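Local coordinates for 5'-deoxynucleotidase (Archaeoglobus fulgidus, PDB 1YNB), which probably hydrolyses 2'-deoxyribonucleoside 5'-phosphates to the deoxynucleoside and phosphate, as a metal-dependent enzyme of the HD-domain family, at the interface of chains A and B. Coordinates in Å, arbitrary orientation; residue numbers count along the deposited sequence, not the author numbering. Chains: chain A/B, hypothetical protein AF1432.

Contact 1: the interface of chains A and B. Residues chain A 158-159, 162-163; chain B 7-8, 11.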
# COMPACT_ATOMS: atom_id res chain seq x y z
N GLU A 158 4.60 14.07 22.95
CA GLU A 158 4.60 12.77 23.60
C GLU A 158 4.79 11.65 22.57
O GLU A 158 5.60 10.72 22.76
CB GLU A 158 3.28 12.61 24.38
CG GLU A 158 3.11 11.31 25.18
CD GLU A 158 1.96 11.34 26.23
OE1 GLU A 158 0.94 12.06 26.04
OE2 GLU A 158 2.07 10.62 27.25
N ILE A 159 4.05 11.73 21.47
CA ILE A 159 4.15 10.71 20.41
C ILE A 159 5.59 10.71 19.84
O ILE A 159 6.17 9.67 19.61
CB ILE A 159 3.15 11.00 19.27
CG1 ILE A 159 1.73 10.68 19.76
CG2 ILE A 159 3.42 10.11 18.03
CD1 ILE A 159 0.69 11.05 18.74
N VAL A 162 8.15 8.98 22.15
CA VAL A 162 8.11 7.53 22.08
C VAL A 162 8.65 7.03 20.73
O VAL A 162 9.34 6.01 20.69
CB VAL A 162 6.67 6.98 22.35
CG1 VAL A 162 6.61 5.45 22.16
CG2 VAL A 162 6.30 7.31 23.81
N LEU A 163 8.33 7.74 19.64
CA LEU A 163 8.82 7.38 18.30
C LEU A 163 10.35 7.26 18.37
O LEU A 163 10.94 6.29 17.87
CB LEU A 163 8.52 8.48 17.29
CG LEU A 163 8.48 8.37 15.74
CD1 LEU A 163 9.20 9.58 15.12
CD2 LEU A 163 8.93 7.01 15.23
N MET B 7 1.27 5.04 24.93
CA MET B 7 1.56 5.81 23.67
C MET B 7 2.30 4.88 22.70
O MET B 7 2.43 5.18 21.51
CB MET B 7 2.41 7.04 23.99
CG MET B 7 2.17 8.25 23.07
SD MET B 7 0.42 8.80 23.11
CE MET B 7 0.22 9.12 24.92
N ASP B 8 2.79 3.76 23.20
CA ASP B 8 3.50 2.80 22.35
C ASP B 8 2.57 2.18 21.30
O ASP B 8 2.98 1.89 20.17
CB ASP B 8 4.15 1.72 23.21
CG ASP B 8 5.48 2.18 23.79
OD1 ASP B 8 6.47 2.26 23.02
OD2 ASP B 8 5.53 2.48 25.01
N VAL B 11 2.12 4.76 18.56
CA VAL B 11 3.26 4.90 17.66
C VAL B 11 3.27 3.68 16.73
O VAL B 11 3.44 3.84 15.55
CB VAL B 11 4.59 5.08 18.48
CG1 VAL B 11 5.83 4.88 17.59
CG2 VAL B 11 4.64 6.52 19.05
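Helix 154-166 of chain A meets the first modelled residues of chain B: the lead-in residue B:Met7 and the first turn of helix 8-18. One face of the A helix, carrying A:Glu158, A:Ile159 and A:Val162, receives the chain B residues. B:Met7 is hooked, its chain bent at chi2 (59°) and again at chi3 (57°), which wraps CG and SD against A:Ile159. There SD lies 4.1 Å from A:Ile159 CG1, and the two side chains cross nearly at right angles. Earlier in the same side chain, B:Met7 CB sits 3.9 Å from A:Val162 CG2. The methyl CE heads for the carboxylate end of A:Glu158, but it is modelled too tightly there to be trusted. A:Val162 works with both branches: while CG2 faces the methionine, CG1 stands 3.8 Å from B:Val11 CG2 and also touches the carboxylate end of B:Asp8. That same B:Val11 methyl, CG2, lies against the A helix, 3.9 Å from A:Ile159 CG2 and 3.5 Å from A:Ile159 O, a backbone carbonyl. The patch lies on the outer flank of the homodimer, where the N-terminal end of one subunit packs against the last helix of the other.

Contact 2: the interface of chains A and B. Residues chain A 51, 65, 68-69; chain B 65, 68-69, 72.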
# COMPACT_ATOMS: atom_id res chain seq x y z
N PHE A 51 -5.75 13.70 13.09
CA PHE A 51 -6.95 13.17 13.73
C PHE A 51 -6.53 12.70 15.13
O PHE A 51 -7.13 13.07 16.15
CB PHE A 51 -7.47 12.00 12.92
CG PHE A 51 -8.68 11.34 13.50
CD1 PHE A 51 -9.95 11.92 13.33
CD2 PHE A 51 -8.57 10.14 14.18
CE1 PHE A 51 -11.10 11.30 13.84
CE2 PHE A 51 -9.71 9.50 14.69
CZ PHE A 51 -10.98 10.11 14.50
N CYS A 65 -11.94 15.14 13.01
CA CYS A 65 -12.20 14.95 11.58
C CYS A 65 -11.87 16.21 10.79
O CYS A 65 -11.45 16.17 9.64
CB CYS A 65 -13.67 14.58 11.36
SG CYS A 65 -14.09 13.02 11.95
N ALA A 68 -8.06 16.35 10.36
CA ALA A 68 -7.63 15.40 9.34
C ALA A 68 -7.88 15.97 7.96
O ALA A 68 -7.01 15.94 7.09
CB ALA A 68 -8.34 14.08 9.52
N THR A 69 -9.07 16.54 7.75
CA THR A 69 -9.38 17.11 6.45
C THR A 69 -8.47 18.25 6.09
O THR A 69 -8.01 18.37 4.96
CB THR A 69 -10.87 17.59 6.41
OG1 THR A 69 -11.71 16.50 6.79
CG2 THR A 69 -11.25 18.05 5.05
N CYS B 65 -16.07 17.21 6.37
CA CYS B 65 -14.79 16.80 6.98
C CYS B 65 -14.93 15.41 7.61
O CYS B 65 -13.99 14.63 7.70
CB CYS B 65 -14.36 17.82 8.04
SG CYS B 65 -13.91 19.35 7.40
N ALA B 68 -14.66 12.89 4.75
CA ALA B 68 -13.27 12.76 4.31
C ALA B 68 -12.52 11.84 5.28
O ALA B 68 -11.87 10.88 4.87
CB ALA B 68 -12.59 14.12 4.23
N THR B 69 -12.66 12.10 6.58
CA THR B 69 -11.98 11.29 7.57
C THR B 69 -12.40 9.85 7.52
O THR B 69 -11.58 8.93 7.63
CB THR B 69 -12.23 11.89 9.00
OG1 THR B 69 -11.86 13.27 8.98
CG2 THR B 69 -11.45 11.14 10.06
N LEU B 72 -10.62 8.05 4.87
CA LEU B 72 -9.21 7.73 5.20
C LEU B 72 -9.09 6.44 5.98
O LEU B 72 -8.11 5.69 5.83
CB LEU B 72 -8.60 8.83 6.04
CG LEU B 72 -8.37 10.19 5.42
CD1 LEU B 72 -7.94 11.14 6.55
CD2 LEU B 72 -7.28 10.12 4.33
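The ring of A:Phe51 takes the methyl of B:Thr69 on one face, out towards the CD1–CE1 rim, with CG2 of the threonine 3.7 Å from the phenyl CD1. The ring reaches over from helix 39-56, its CG anti to the backbone N (chi1 179°), which brings its rim to the threonine methyl. Everything else here belongs to helix 61-73 of the HD domain, the helix that runs directly into the His-Asp pair after which the family is named; the two copies of it pack against each other about the two-fold axis. Where they touch, two threonine hydroxyls and two backbone carbonyls form a compact cluster. A:Thr69 OG1 is hydrogen-bonded to A:Cys65 O in its own helix at 2.9 Å, tilted 25° from the carbonyl plane, and it also lies 3.1 Å from B:Cys65 O. B:Thr69 OG1 repeats this by the two-fold, 2.8 Å from B:Cys65 O and 3.0 Å from A:Cys65 O. Each hydroxyl has one hydrogen, so it must share it between two carbonyls or alternate between them, the bond within a helix trading with the bond across. With chi1 at -54° in both threonines, OG1 is turned back towards the preceding helical turn. The cysteines flank the cluster: B:Cys65 SG rests 3.6 Å from A:Thr69 CB, and A:Cys65 SG 3.7 Å from B:Thr69 CB. The methyl of A:Ala68 lies beside the B:Thr69 hydroxyl, and that of B:Ala68 beside the A:Thr69 hydroxyl.

Contact 3: the interface of chains A and B. Residues chain A 166, 168, 170-171; chain B 8, 11-12, 15.
B:Lys12 NZ, the side-chain amine, hydrogen-bonds to the backbone carbonyl A:Val170 O at 2.7 Å. Its chain runs extended and turns only at the end (chi4 -58°), bringing the amine up to the C-terminal tail of chain A. On the way it crosses A:Arg166 at roughly a right angle, with B:Lys12 CG 4.0 Å from A:Arg166 CZ. The NH2 of that guanidinium also comes near the lysine amine, but no N-H is aimed between them and the pair is not a hydrogen bond. A:Arg166 bends at chi3 (63°) and makes a loose salt bridge from NE to B:Asp8 OD1 at 3.6 Å, with guanidinium and carboxylate planes 74° apart; this is charge attraction, not a flat paired bridge. The nearby aspartate probably offsets some of the positive charge gathered here. Beyond it the guanidinium slides past B:His15, whose NE2 lies at its edge, in plane. A water bridges the chains, 2.8 Å from B:His15 NE2 in the plane of the imidazole and 2.9 Å from A:Asn168 N. Within the tail, A:Val170 N hydrogen-bonds to the side-chain amide oxygen A:Asn168 OD1 at 3.1 Å, coming in from well above the amide plane and not along a lone pair; this probably helps to hold the tail that presents A:Val170 O. The indole of A:Trp171 lays a face against the backbone of B:His15, its CD1 3.7 Å from B:His15 C. Here the C-terminal tail of chain A, leaving helix 154-166, lies along helix 8-18 of chain B.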
# COMPACT_ATOMS: atom_id res chain seq x y z
N ARG A 166 11.81 4.43 20.78
CA ARG A 166 11.72 3.12 20.17
C ARG A 166 12.53 2.93 18.89
O ARG A 166 13.17 1.89 18.73
CB ARG A 166 10.25 2.77 19.82
CG ARG A 166 9.28 2.72 20.99
CD ARG A 166 7.83 2.34 20.52
NE ARG A 166 7.73 1.00 19.92
CZ ARG A 166 7.67 0.73 18.61
NH1 ARG A 166 7.68 1.72 17.73
NH2 ARG A 166 7.61 -0.54 18.17
N ASN A 168 11.71 2.03 16.14
CA ASN A 168 11.44 0.70 15.66
C ASN A 168 10.19 0.66 14.82
O ASN A 168 9.06 0.55 15.33
CB ASN A 168 11.35 -0.24 16.85
CG ASN A 168 10.92 -1.61 16.45
OD1 ASN A 168 11.16 -2.04 15.31
ND2 ASN A 168 10.29 -2.33 17.37
N VAL A 170 9.03 -1.69 13.05
CA VAL A 170 8.40 -2.98 12.94
C VAL A 170 7.17 -2.98 13.84
O VAL A 170 7.27 -3.08 15.06
CB VAL A 170 9.36 -4.07 13.38
CG1 VAL A 170 8.73 -5.40 13.20
CG2 VAL A 170 10.64 -3.95 12.58
N TRP A 171 6.01 -2.89 13.21
CA TRP A 171 4.76 -2.83 13.94
C TRP A 171 4.04 -4.16 14.00
O TRP A 171 3.09 -4.31 14.75
CB TRP A 171 3.83 -1.82 13.26
CG TRP A 171 3.64 -2.08 11.76
CD1 TRP A 171 4.36 -1.52 10.71
CD2 TRP A 171 2.68 -2.95 11.17
NE1 TRP A 171 3.87 -1.99 9.51
CE2 TRP A 171 2.85 -2.87 9.76
CE3 TRP A 171 1.68 -3.79 11.69
CZ2 TRP A 171 2.05 -3.61 8.87
CZ3 TRP A 171 0.88 -4.52 10.79
CH2 TRP A 171 1.07 -4.42 9.41
N ASP B 8 2.79 3.76 23.20
CA ASP B 8 3.50 2.80 22.35
C ASP B 8 2.57 2.18 21.30
O ASP B 8 2.98 1.89 20.17
CB ASP B 8 4.15 1.72 23.21
CG ASP B 8 5.48 2.18 23.79
OD1 ASP B 8 6.47 2.26 23.02
OD2 ASP B 8 5.53 2.48 25.01
N VAL B 11 2.12 4.76 18.56
CA VAL B 11 3.26 4.90 17.66
C VAL B 11 3.27 3.68 16.73
O VAL B 11 3.44 3.84 15.55
CB VAL B 11 4.59 5.08 18.48
CG1 VAL B 11 5.83 4.88 17.59
CG2 VAL B 11 4.64 6.52 19.05
N LYS B 12 3.04 2.48 17.24
CA LYS B 12 3.00 1.32 16.34
C LYS B 12 1.90 1.46 15.29
O LYS B 12 2.06 1.09 14.13
CB LYS B 12 2.77 0.00 17.10
CG LYS B 12 4.05 -0.69 17.60
CD LYS B 12 3.68 -2.05 18.20
CE LYS B 12 4.93 -2.87 18.59
NZ LYS B 12 5.89 -3.13 17.44
N HIS B 15 3.07 3.71 12.53
CA HIS B 15 4.01 2.96 11.68
C HIS B 15 3.19 2.04 10.79
O HIS B 15 3.42 1.95 9.56
CB HIS B 15 4.96 2.12 12.53
CG HIS B 15 6.12 2.89 13.10
ND1 HIS B 15 6.92 3.71 12.34
CD2 HIS B 15 6.62 2.94 14.35
CE1 HIS B 15 7.86 4.23 13.10
NE2 HIS B 15 7.70 3.78 14.33
O HOH W 1 9.47 3.86 16.54

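Contact 1 and contact 3 adjoin, the centres of their C-alpha atoms about 8 Å apart. They share B:Asp8 and B:Val11, so helix 8-18 of chain B is held along its length first by helix 154-166 of chain A and then by the tail that follows. Contact 2 lies about 21 Å from contact 1 and 23 Å from contact 3, between the two copies of helix 61-73. Two-fold symmetry repeats contacts 1 and 3 with the chains exchanged, so the homodimer is held at least in part by a central helix pair and by reciprocal packing of the N-terminal helix of each chain against the C-terminal helix and tail of the other, on both flanks.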